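BH0493 protein (Bacillus halodurans C-125, PDB 2QEE) probably works as a metal-dependent enzyme of the amidohydrolase superfamily, holding a zinc ion in its presumed active site. Local coordinates at residues D26-L31 against V143-P148; G325-M330 against H355-V360. All coordinates share one frame; numbering follows the deposited sequence.

Contact 1: residues D26-L31 against V143-P148. With ZN (zinc ion), chain T.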
# COMPACT_ATOMS: atom_id res chain seq x y z
N ASP C 26 7.30 -21.26 -16.52
CA ASP C 26 6.83 -21.00 -15.13
C ASP C 26 8.08 -21.17 -14.30
O ASP C 26 8.54 -22.31 -14.06
CB ASP C 26 5.75 -22.03 -14.77
CG ASP C 26 5.09 -21.76 -13.42
OD1 ASP C 26 5.68 -20.96 -12.65
OD2 ASP C 26 4.01 -22.33 -13.16
N MET C 27 8.67 -20.06 -13.87
CA MET C 27 10.08 -20.17 -13.42
C MET C 27 10.31 -20.49 -11.96
O MET C 27 11.46 -20.44 -11.50
CB MET C 27 10.99 -19.02 -13.87
CG MET C 27 10.45 -17.57 -13.62
SD MET C 27 10.32 -17.24 -11.86
CE MET C 27 12.05 -17.12 -11.33
N HIS C 28 9.24 -20.78 -11.24
CA HIS C 28 9.38 -21.32 -9.89
C HIS C 28 8.12 -22.08 -9.52
O HIS C 28 7.04 -21.46 -9.40
CB HIS C 28 9.59 -20.21 -8.83
CG HIS C 28 9.63 -20.74 -7.43
ND1 HIS C 28 10.57 -21.66 -7.03
CD2 HIS C 28 8.81 -20.55 -6.37
CE1 HIS C 28 10.36 -21.98 -5.77
NE2 HIS C 28 9.29 -21.34 -5.35
N THR C 29 8.23 -23.41 -9.37
CA THR C 29 7.11 -24.25 -8.96
C THR C 29 7.66 -25.27 -7.97
O THR C 29 8.85 -25.40 -7.85
CB THR C 29 6.45 -25.05 -10.11
OG1 THR C 29 7.28 -26.18 -10.48
CG2 THR C 29 6.21 -24.17 -11.38
N HIS C 30 6.74 -26.04 -7.41
CA HIS C 30 7.08 -27.19 -6.54
C HIS C 30 6.58 -28.45 -7.22
O HIS C 30 6.10 -29.35 -6.57
CB HIS C 30 6.42 -26.98 -5.20
CG HIS C 30 7.12 -25.94 -4.41
ND1 HIS C 30 8.24 -26.22 -3.65
CD2 HIS C 30 6.94 -24.61 -4.35
CE1 HIS C 30 8.69 -25.09 -3.12
NE2 HIS C 30 7.93 -24.10 -3.54
N LEU C 31 6.59 -28.46 -8.55
CA LEU C 31 6.16 -29.65 -9.29
C LEU C 31 7.43 -30.48 -9.69
O LEU C 31 8.54 -29.98 -9.65
CB LEU C 31 5.42 -29.25 -10.58
CG LEU C 31 4.17 -28.41 -10.27
CD1 LEU C 31 3.56 -28.01 -11.64
CD2 LEU C 31 3.20 -29.22 -9.47
N VAL C 143 9.94 -24.84 -14.09
CA VAL C 143 11.14 -24.92 -13.24
C VAL C 143 10.72 -25.54 -11.93
O VAL C 143 9.77 -25.07 -11.23
CB VAL C 143 11.84 -23.58 -13.05
CG1 VAL C 143 13.06 -23.75 -12.16
CG2 VAL C 143 12.30 -22.99 -14.43
N MET C 144 11.46 -26.59 -11.55
CA MET C 144 11.18 -27.31 -10.31
C MET C 144 11.86 -26.63 -9.13
O MET C 144 12.70 -25.70 -9.30
CB MET C 144 11.76 -28.76 -10.47
CG MET C 144 11.09 -29.53 -11.65
SD MET C 144 11.76 -31.28 -11.65
CE MET C 144 13.38 -30.94 -12.28
N THR C 145 11.59 -27.15 -7.92
CA THR C 145 12.38 -26.85 -6.73
C THR C 145 13.03 -28.19 -6.24
O THR C 145 12.30 -29.08 -5.83
CB THR C 145 11.45 -26.31 -5.63
OG1 THR C 145 10.99 -25.00 -6.05
CG2 THR C 145 12.22 -26.16 -4.33
N ASN C 146 14.34 -28.28 -6.41
CA ASN C 146 15.06 -29.55 -6.20
C ASN C 146 15.96 -29.46 -4.98
O ASN C 146 16.95 -28.70 -4.94
CB ASN C 146 15.84 -29.87 -7.48
CG ASN C 146 14.91 -29.95 -8.68
OD1 ASN C 146 14.95 -29.08 -9.53
ND2 ASN C 146 14.03 -30.96 -8.72
N ASP C 147 15.59 -30.26 -3.99
CA ASP C 147 16.19 -30.19 -2.66
C ASP C 147 17.01 -31.45 -2.38
O ASP C 147 16.43 -32.51 -2.10
CB ASP C 147 15.11 -30.06 -1.61
CG ASP C 147 15.68 -29.82 -0.22
OD1 ASP C 147 16.91 -29.92 -0.05
OD2 ASP C 147 14.91 -29.47 0.68
N PRO C 148 18.33 -31.33 -2.48
CA PRO C 148 19.20 -32.50 -2.32
C PRO C 148 19.20 -33.01 -0.88
O PRO C 148 19.74 -34.09 -0.60
CB PRO C 148 20.55 -31.99 -2.70
CG PRO C 148 20.51 -30.56 -2.55
CD PRO C 148 19.10 -30.13 -2.77
ZN ZN T . 7.81 -21.85 -3.76
O HOH W 1 12.34 -23.53 -8.10
O HOH W 2 9.67 -29.09 -7.29
O HOH W 3 8.05 -20.89 -2.26
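With chi1 at -69°, T145 OG1 stands beside its own backbone N and donates to T29 O at 2.8 Å; T29 in turn has OG1 between its backbone N and carbonyl carbon (chi1 76°), which lets that hydroxyl donate to V143 O. This carbonyl oxygen takes two donors: T29 N comes nearly in line with the C=O, while T29 OG1 sits above the carbonyl plane. The same T29 hydroxyl accepts from L31 N at 3.1 Å, an ST turn that spans the zinc ligand H30. T145 OG1 also lies 3.7 Å above one face of the H30 ring, toward its rim, and 3.1 Å from H28 CE1. H28 ND1 donates a hydrogen bond at 2.8 Å to a water that in turn donates to T145 OG1, leaving H28 NE2 to bind zinc at 2.2 Å; H30 NE2 binds it too. This is the His-X-His zinc motif of the amidohydrolase superfamily, following the first strand. The V143 N to D26 O bond is the last rung between the parallel strands 24-26 and 139-143. M27 and V143 also touch F410 of helix 395-414, and D26 and L31 touch L364 of helix 363-388.

Contact 2: residues G325-M330 against H355-V360. With ZN (zinc ion), chain T.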
# COMPACT_ATOMS: atom_id res chain seq x y z
N GLY C 325 7.45 -12.34 -10.14
CA GLY C 325 6.27 -13.01 -9.58
C GLY C 325 5.63 -12.27 -8.40
O GLY C 325 6.13 -11.28 -7.86
N CYS C 326 4.48 -12.80 -8.03
CA CYS C 326 3.75 -12.32 -6.91
C CYS C 326 3.59 -13.51 -6.02
O CYS C 326 2.71 -14.32 -6.23
CB CYS C 326 2.37 -11.83 -7.42
SG CYS C 326 2.48 -10.54 -8.68
N TRP C 327 4.45 -13.57 -5.01
CA TRP C 327 4.65 -14.77 -4.25
C TRP C 327 3.61 -14.90 -3.13
O TRP C 327 3.51 -13.99 -2.29
CB TRP C 327 6.07 -14.64 -3.64
CG TRP C 327 6.59 -15.81 -2.88
CD1 TRP C 327 6.31 -17.12 -3.09
CD2 TRP C 327 7.51 -15.76 -1.77
NE1 TRP C 327 6.98 -17.90 -2.16
CE2 TRP C 327 7.73 -17.10 -1.35
CE3 TRP C 327 8.19 -14.73 -1.11
CZ2 TRP C 327 8.59 -17.43 -0.28
CZ3 TRP C 327 9.06 -15.07 -0.05
CH2 TRP C 327 9.23 -16.39 0.35
N TRP C 328 2.91 -16.03 -3.12
CA TRP C 328 2.19 -16.57 -1.94
C TRP C 328 1.12 -15.57 -1.44
O TRP C 328 0.07 -15.39 -2.06
CB TRP C 328 3.25 -16.85 -0.86
CG TRP C 328 2.88 -17.69 0.28
CD1 TRP C 328 1.64 -18.16 0.65
CD2 TRP C 328 3.82 -18.25 1.20
NE1 TRP C 328 1.77 -18.97 1.79
CE2 TRP C 328 3.10 -19.03 2.12
CE3 TRP C 328 5.21 -18.14 1.34
CZ2 TRP C 328 3.73 -19.70 3.19
CZ3 TRP C 328 5.83 -18.82 2.38
CH2 TRP C 328 5.08 -19.59 3.29
N PHE C 329 1.42 -14.83 -0.38
CA PHE C 329 0.41 -13.87 0.17
C PHE C 329 0.22 -12.62 -0.73
O PHE C 329 -0.72 -11.86 -0.58
CB PHE C 329 0.75 -13.45 1.58
CG PHE C 329 0.89 -14.61 2.51
CD1 PHE C 329 -0.11 -15.54 2.65
CD2 PHE C 329 2.07 -14.76 3.26
CE1 PHE C 329 0.06 -16.61 3.51
CE2 PHE C 329 2.25 -15.81 4.11
CZ PHE C 329 1.27 -16.73 4.24
N MET C 330 1.12 -12.50 -1.72
CA MET C 330 1.00 -11.50 -2.79
C MET C 330 0.18 -12.04 -3.98
O MET C 330 -0.19 -11.28 -4.89
CB MET C 330 2.38 -11.06 -3.35
CG MET C 330 3.42 -10.52 -2.33
SD MET C 330 2.93 -8.90 -1.67
CE MET C 330 1.88 -9.42 -0.31
N HIS C 355 4.89 -16.20 -11.49
CA HIS C 355 5.22 -17.63 -11.44
C HIS C 355 4.06 -18.27 -10.69
O HIS C 355 3.34 -17.56 -10.00
CB HIS C 355 6.55 -17.89 -10.74
CG HIS C 355 6.58 -17.54 -9.27
ND1 HIS C 355 6.67 -16.23 -8.83
CD2 HIS C 355 6.54 -18.31 -8.16
CE1 HIS C 355 6.68 -16.21 -7.51
NE2 HIS C 355 6.61 -17.46 -7.07
N SER C 356 3.91 -19.59 -10.77
CA SER C 356 2.76 -20.23 -10.10
C SER C 356 3.05 -20.67 -8.68
O SER C 356 2.13 -20.73 -7.84
CB SER C 356 2.23 -21.43 -10.89
OG SER C 356 3.14 -22.54 -10.81
N ASP C 357 4.30 -21.06 -8.43
CA ASP C 357 4.63 -21.75 -7.19
C ASP C 357 3.70 -22.99 -6.99
O ASP C 357 3.37 -23.33 -5.86
CB ASP C 357 4.38 -20.80 -6.03
CG ASP C 357 5.49 -20.76 -5.16
OD1 ASP C 357 5.95 -21.87 -4.84
OD2 ASP C 357 5.93 -19.63 -4.89
N ALA C 358 3.23 -23.60 -8.09
CA ALA C 358 2.27 -24.72 -7.99
C ALA C 358 2.89 -25.86 -7.16
O ALA C 358 4.02 -26.26 -7.45
CB ALA C 358 1.88 -25.26 -9.38
N ARG C 359 2.15 -26.33 -6.16
CA ARG C 359 2.48 -27.58 -5.44
C ARG C 359 1.75 -28.79 -5.95
O ARG C 359 2.19 -29.94 -5.73
CB ARG C 359 2.19 -27.41 -3.95
CG ARG C 359 3.17 -26.45 -3.29
CD ARG C 359 2.93 -26.40 -1.79
NE ARG C 359 4.08 -25.74 -1.17
CZ ARG C 359 5.12 -26.38 -0.66
NH1 ARG C 359 5.13 -27.72 -0.65
NH2 ARG C 359 6.13 -25.70 -0.14
N VAL C 360 0.61 -28.56 -6.59
CA VAL C 360 -0.24 -29.63 -7.11
C VAL C 360 -0.36 -29.34 -8.60
O VAL C 360 -0.66 -28.20 -8.99
CB VAL C 360 -1.62 -29.63 -6.45
CG1 VAL C 360 -2.53 -30.69 -7.09
CG2 VAL C 360 -1.49 -29.85 -4.90
ZN ZN T . 7.81 -21.85 -3.76
O HOH W 4 3.32 -16.73 -7.34
O HOH W 3 8.05 -20.89 -2.26
O HOH W 5 3.33 -17.90 -5.02
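D357 OD2 is gripped by H355 NE2, which donates at 3.2 Å from above the carboxylate plane, and by a water that donates to it while accepting from W328 N. Across the contact the same oxygen meets the edge of the W327 indole, 3.1 Å from CD1, with the planes of the carboxylate and the ring only 14° apart. D357 OD1 binds the zinc, completing with H28, H30 and a water the ligands seen here. W327 NE1 donates to that zinc-bound water at 3.2 Å, so the indole lines the metal site without binding the ion. An aspartate ligand late in the sequence, following the histidine pair near the N terminus, is the pattern of the amidohydrolase superfamily, whose fold is a distorted (beta/alpha)8 barrel. H355 CG lies between its backbone N and carbonyl carbon (chi1 65°), and the ring edge reaches G325, with ND1 3.3 Å from CA; a CB on G325 would run into it. An alanine in place of H355 would probably leave D357 OD2 with one fewer donor and a gap beside G325, the carboxylate then held by zinc and the water. A water rests 3.3 Å above the centre of the H355 ring. Farther along, F329 O accepts from H309 of the second subunit.

How the contacts relate
From the N terminus, strand 24-26 runs into the first half of contact 1, and a long, mostly helical excursion of 111 residues returns along strand 139-143 to close it. Contact 2 opens only after strand 321-323 and closes a much shorter loop around helix 333-347, so the two stand in series, neither enclosing nor crossing the other. In space they touch, their centres 11 Å apart: residues 26-31 lie against 355-360, with probable hydrogen bonds between S356 OG and D26 OD2 and from H30 N to A358 O. The early and late parts of the chain therefore meet directly, and the zinc with its water belongs to both contacts.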